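Local coordinates for protein BtGH115A (Bacteroides thetaiotaomicron, PDB 5BY3) that removes 4-O-methyl-glucuronic acid from decorated arabinogalactans as a family GH115 alpha-glucuronidase, at residues Ser553-Glu557 with Leu558-Pro562; Lys726-Ser729 with Glu730-Glu734. All coordinates share one frame; numbering follows the deposited sequence.

Contact 1: Ser553-Glu557 with Leu558-Pro562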
loop_
_atom_site.group_PDB
_atom_site.type_symbol
_atom_site.label_atom_id
_atom_site.label_comp_id
_atom_site.label_asym_id
_atom_site.label_seq_id
_atom_site.Cartn_x
_atom_site.Cartn_y
_atom_site.Cartn_z
ATOM N N SER A 553 20.115 10.735 7.912
ATOM C CA SER A 553 19.665 10.226 6.621
ATOM C C SER A 553 18.202 9.718 6.657
ATOM O O SER A 553 17.424 10.042 5.776
ATOM C CB SER A 553 20.629 9.153 6.112
ATOM O OG SER A 553 21.932 9.699 5.927
ATOM N N ALA A 554 17.814 8.977 7.687
ATOM C CA ALA A 554 16.421 8.537 7.805
ATOM C C ALA A 554 15.506 9.739 7.890
ATOM O O ALA A 554 14.370 9.746 7.361
ATOM C CB ALA A 554 16.226 7.643 9.020
ATOM N N TYR A 555 16.002 10.788 8.522
ATOM C CA TYR A 555 15.172 11.973 8.611
ATOM C C TYR A 555 14.981 12.594 7.217
ATOM O O TYR A 555 13.878 12.998 6.871
ATOM C CB TYR A 555 15.744 12.976 9.615
ATOM C CG TYR A 555 14.828 14.148 9.900
ATOM C CD1 TYR A 555 13.660 13.988 10.667
ATOM C CD2 TYR A 555 15.117 15.406 9.391
ATOM C CE1 TYR A 555 12.820 15.062 10.928
ATOM C CE2 TYR A 555 14.293 16.486 9.659
ATOM C CZ TYR A 555 13.155 16.310 10.410
ATOM O OH TYR A 555 12.362 17.383 10.652
ATOM N N PHE A 556 16.022 12.644 6.404
ATOM C CA PHE A 556 15.841 13.294 5.122
ATOM C C PHE A 556 14.880 12.449 4.272
ATOM O O PHE A 556 13.944 12.959 3.663
ATOM C CB PHE A 556 17.175 13.561 4.396
ATOM C CG PHE A 556 17.020 14.446 3.183
ATOM C CD1 PHE A 556 17.110 15.834 3.298
ATOM C CD2 PHE A 556 16.737 13.890 1.919
ATOM C CE1 PHE A 556 16.918 16.653 2.175
ATOM C CE2 PHE A 556 16.562 14.693 0.799
ATOM C CZ PHE A 556 16.661 16.076 0.921
ATOM N N GLU A 557 15.133 11.150 4.291
ATOM C CA GLU A 557 14.353 10.138 3.588
ATOM C C GLU A 557 12.884 10.060 3.977
ATOM O O GLU A 557 12.032 10.042 3.091
ATOM C CB GLU A 557 15.019 8.770 3.758
ATOM C CG GLU A 557 16.254 8.634 2.907
ATOM C CD GLU A 557 17.078 7.444 3.276
ATOM O OE1 GLU A 557 16.542 6.317 3.240
ATOM O OE2 GLU A 557 18.279 7.642 3.572
ATOM N N LEU A 558 12.602 10.080 5.282
ATOM C CA LEU A 558 11.257 9.791 5.798
ATOM C C LEU A 558 10.419 11.012 6.168
ATOM O O LEU A 558 9.197 10.951 6.137
ATOM C CB LEU A 558 11.359 8.831 6.980
ATOM C CG LEU A 558 12.152 7.524 6.676
ATOM C CD1 LEU A 558 12.526 6.799 7.947
ATOM C CD2 LEU A 558 11.413 6.571 5.766
ATOM N N VAL A 559 11.062 12.118 6.509
ATOM C CA VAL A 559 10.351 13.342 6.885
ATOM C C VAL A 559 10.691 14.502 5.953
ATOM O O VAL A 559 9.807 15.037 5.308
ATOM C CB VAL A 559 10.577 13.718 8.388
ATOM C CG1 VAL A 559 9.736 14.904 8.786
ATOM C CG2 VAL A 559 10.184 12.578 9.300
ATOM N N LYS A 560 11.962 14.876 5.869
ATOM C CA LYS A 560 12.347 16.135 5.222
ATOM C C LYS A 560 12.083 16.110 3.712
ATOM O O LYS A 560 11.428 17.010 3.206
ATOM C CB LYS A 560 13.802 16.507 5.561
ATOM C CG LYS A 560 14.184 17.955 5.285
ATOM C CD LYS A 560 15.446 18.352 6.034
ATOM C CE LYS A 560 15.754 19.834 5.876
ATOM N NZ LYS A 560 16.667 20.074 4.728
ATOM N N TYR A 561 12.548 15.089 2.993
ATOM C CA TYR A 561 12.260 15.037 1.545
ATOM C C TYR A 561 10.763 15.063 1.216
ATOM O O TYR A 561 10.391 15.920 0.421
ATOM C CB TYR A 561 12.976 13.894 0.787
ATOM C CG TYR A 561 12.798 13.994 -0.740
ATOM C CD1 TYR A 561 13.620 14.844 -1.514
ATOM C CD2 TYR A 561 11.789 13.280 -1.402
ATOM C CE1 TYR A 561 13.446 14.958 -2.885
ATOM C CE2 TYR A 561 11.620 13.391 -2.753
ATOM C CZ TYR A 561 12.448 14.229 -3.496
ATOM O OH TYR A 561 12.257 14.348 -4.856
ATOM N N PRO A 562 9.906 14.162 1.812
ATOM C CA PRO A 562 8.482 14.235 1.376
ATOM C C PRO A 562 7.737 15.484 1.786
ATOM O O PRO A 562 7.012 16.042 0.971
ATOM C CB PRO A 562 7.825 12.971 1.966
ATOM C CG PRO A 562 8.756 12.488 3.034
ATOM C CD PRO A 562 10.145 13.008 2.709
#
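Residues 553-557 and 558-562 follow each other within helix 552-580, and their short axes diverge by 40° where the backbone widens into a pi-type turn. Ala554 O still takes the regular bond from Leu558 N, but Tyr555 O accepts twice, from Val559 N at 3.0 Å and, almost straight, from Lys560 N at 2.9 Å. The wider i+5 spacing continues from Tyr561 N to Phe556 O, a bond in the carbonyl plane. Pro562 has no amide hydrogen to continue the series, and its CD lies 3.5 Å from Glu557 O.

The Tyr555 ring leans obliquely across Val559, with CE1 3.6 Å from Val559 CB, while CE2 of the same ring comes to 4.1 Å from Lys560 CB. Phe556 has CG anti to the backbone N (chi1 -170°), which swings the ring along the helix toward its next turn, where CE2 meets Tyr561 CB at 3.7 Å. The Lys560 chain crosses the same ring obliquely at CD1. Ala554 CB rests against Leu558 CD1. An alanine in place of Tyr555 would probably leave Val559 without its aromatic neighbour and Val540 O without the phenol that bonds to it.

Glu557 OE1 forms a salt bridge with Lys438 NZ. On the side of helix 523-543 lie Tyr555, Val559 and Lys560, and the first two also touch Ile482 of helix 476-495. Phe556 and Tyr561 pack on Leu599 of helix 587-603, the Tyr561 hydroxyl bonding to Thr600 and Trp405. These side chains set the kinked turn among the three helices.

Contact 2: Lys726-Ser729 with Glu730-Glu734; sequences KGRS and EEWKE
Over one face of the Trp732 indole stands Gly727 O, 3.6 Å off its plane and displaced from the ring centre; Arg728 CG lies over the rim of the same face. Near the ring plane, at an edge, is Ser729 O. The Arg728 chain runs beside the indole in the same direction, its CB 3.8 Å from Trp732 CE3, but the guanidinium is turned 76° from the ring, so this is aliphatic packing rather than a stack. The indole makes a cation-pi contact with Arg374, and its NE1 bonds to Asp368.

Ser729 OG sits between its own backbone N and carbonyl carbon (chi1 54°), which directs it to the first turn of the helix, where it accepts from Trp732 N at 3.3 Å. Ser729 O receives Lys733 N at 3.1 Å, and Lys733 CG lies against the same oxygen. Beyond this, Lys733 extends to a salt bridge with Glu508, while Glu730 and Glu734 share Arg505 and Glu731 pairs with Arg743. A serine side chain bonded to the amide three residues on is the classic N-cap, here starting helix 730-738 in the GH115 C-terminal region.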
loop_
_atom_site.group_PDB
_atom_site.type_symbol
_atom_site.label_atom_id
_atom_site.label_comp_id
_atom_site.label_asym_id
_atom_site.label_seq_id
_atom_site.Cartn_x
_atom_site.Cartn_y
_atom_site.Cartn_z
ATOM N N LYS A 726 -19.530 3.784 -11.552
ATOM C CA LYS A 726 -19.366 2.549 -12.330
ATOM C C LYS A 726 -18.187 2.719 -13.255
ATOM O O LYS A 726 -18.061 3.751 -13.913
ATOM C CB LYS A 726 -20.625 2.235 -13.187
ATOM C CG LYS A 726 -21.953 2.018 -12.439
ATOM C CD LYS A 726 -21.949 0.758 -11.565
ATOM C CE LYS A 726 -23.206 0.663 -10.711
ATOM N NZ LYS A 726 -22.875 0.098 -9.374
ATOM N N GLY A 727 -17.333 1.704 -13.323
ATOM C CA GLY A 727 -16.138 1.774 -14.121
ATOM C C GLY A 727 -15.307 3.031 -13.876
ATOM O O GLY A 727 -15.283 3.608 -12.763
ATOM N N ARG A 728 -14.590 3.431 -14.910
ATOM C CA ARG A 728 -13.733 4.595 -14.840
ATOM C C ARG A 728 -14.353 5.767 -15.628
ATOM O O ARG A 728 -13.800 6.214 -16.633
ATOM C CB ARG A 728 -12.338 4.236 -15.344
ATOM C CG ARG A 728 -11.834 2.872 -14.854
ATOM C CD ARG A 728 -10.336 2.774 -14.648
ATOM N NE ARG A 728 -9.569 2.901 -15.901
ATOM C CZ ARG A 728 -9.361 1.921 -16.769
ATOM N NH1 ARG A 728 -9.890 0.718 -16.566
ATOM N NH2 ARG A 728 -8.660 2.127 -17.858
ATOM N N SER A 729 -15.486 6.246 -15.130
ATOM C CA SER A 729 -16.259 7.336 -15.702
ATOM C C SER A 729 -15.682 8.697 -15.360
ATOM O O SER A 729 -14.766 8.806 -14.563
ATOM C CB SER A 729 -17.665 7.291 -15.100
ATOM O OG SER A 729 -17.587 7.309 -13.683
ATOM N N GLU A 730 -16.251 9.730 -15.947
ATOM C CA GLU A 730 -15.871 11.111 -15.659
ATOM C C GLU A 730 -15.989 11.456 -14.143
ATOM O O GLU A 730 -15.045 12.020 -13.561
ATOM C CB GLU A 730 -16.721 12.061 -16.524
ATOM C CG GLU A 730 -16.319 13.530 -16.489
ATOM C CD GLU A 730 -14.874 13.747 -16.907
ATOM O OE1 GLU A 730 -14.383 13.015 -17.806
ATOM O OE2 GLU A 730 -14.230 14.642 -16.316
ATOM N N GLU A 731 -17.115 11.084 -13.512
ATOM C CA GLU A 731 -17.319 11.284 -12.085
ATOM C C GLU A 731 -16.334 10.526 -11.192
ATOM O O GLU A 731 -15.844 11.078 -10.202
ATOM C CB GLU A 731 -18.738 10.939 -11.657
ATOM C CG GLU A 731 -19.106 11.471 -10.293
ATOM C CD GLU A 731 -20.561 11.242 -9.972
ATOM O OE1 GLU A 731 -20.976 10.099 -9.613
ATOM O OE2 GLU A 731 -21.293 12.242 -10.058
ATOM N N TRP A 732 -16.061 9.273 -11.532
ATOM C CA TRP A 732 -15.078 8.503 -10.815
ATOM C C TRP A 732 -13.684 9.177 -10.913
ATOM O O TRP A 732 -12.891 9.107 -9.974
ATOM C CB TRP A 732 -15.055 7.039 -11.282
ATOM C CG TRP A 732 -13.914 6.258 -10.654
ATOM C CD1 TRP A 732 -13.910 5.604 -9.440
ATOM C CD2 TRP A 732 -12.580 6.139 -11.173
ATOM N NE1 TRP A 732 -12.653 5.049 -9.198
ATOM C CE2 TRP A 732 -11.827 5.362 -10.244
ATOM C CE3 TRP A 732 -11.956 6.581 -12.347
ATOM C CZ2 TRP A 732 -10.492 5.011 -10.472
ATOM C CZ3 TRP A 732 -10.609 6.257 -12.539
ATOM C CH2 TRP A 732 -9.904 5.486 -11.606
ATOM N N LYS A 733 -13.410 9.846 -12.023
ATOM C CA LYS A 733 -12.090 10.436 -12.253
ATOM C C LYS A 733 -11.961 11.629 -11.326
ATOM O O LYS A 733 -10.966 11.780 -10.652
ATOM C CB LYS A 733 -11.907 10.860 -13.723
ATOM C CG LYS A 733 -11.488 9.715 -14.643
ATOM C CD LYS A 733 -11.531 10.147 -16.097
ATOM C CE LYS A 733 -11.193 9.000 -17.054
ATOM N NZ LYS A 733 -11.373 9.446 -18.474
ATOM N N GLU A 734 -12.997 12.452 -11.318
ATOM C CA GLU A 734 -13.172 13.563 -10.413
ATOM C C GLU A 734 -13.053 13.074 -8.978
ATOM O O GLU A 734 -12.311 13.666 -8.192
ATOM C CB GLU A 734 -14.555 14.195 -10.649
ATOM C CG GLU A 734 -14.583 15.532 -11.369
ATOM C CD GLU A 734 -13.466 15.693 -12.386
ATOM O OE1 GLU A 734 -13.521 15.005 -13.422
ATOM O OE2 GLU A 734 -12.534 16.500 -12.159
#

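After an N-terminal mixed sheet, the chain runs through the eight parallel strands of the TIM-barrel-clan region and reaches helix 552-580, where contact 1 lies near the start. Contact 2 follows much later, after strand 719-722, at the entry to helix 730-738. Each contact is local and closes no long loop; the two stand in series, neither nested nor crossed. Their centres are 35 Å apart and their nearest atoms about 22 Å, so they do not touch. Contact 1 joins its helix to the neighbouring helices 476-495, 523-543 and 587-603, whereas contact 2 ties the C-terminal region to residues such as Asp368, Arg374 and Arg505 from earlier in the chain.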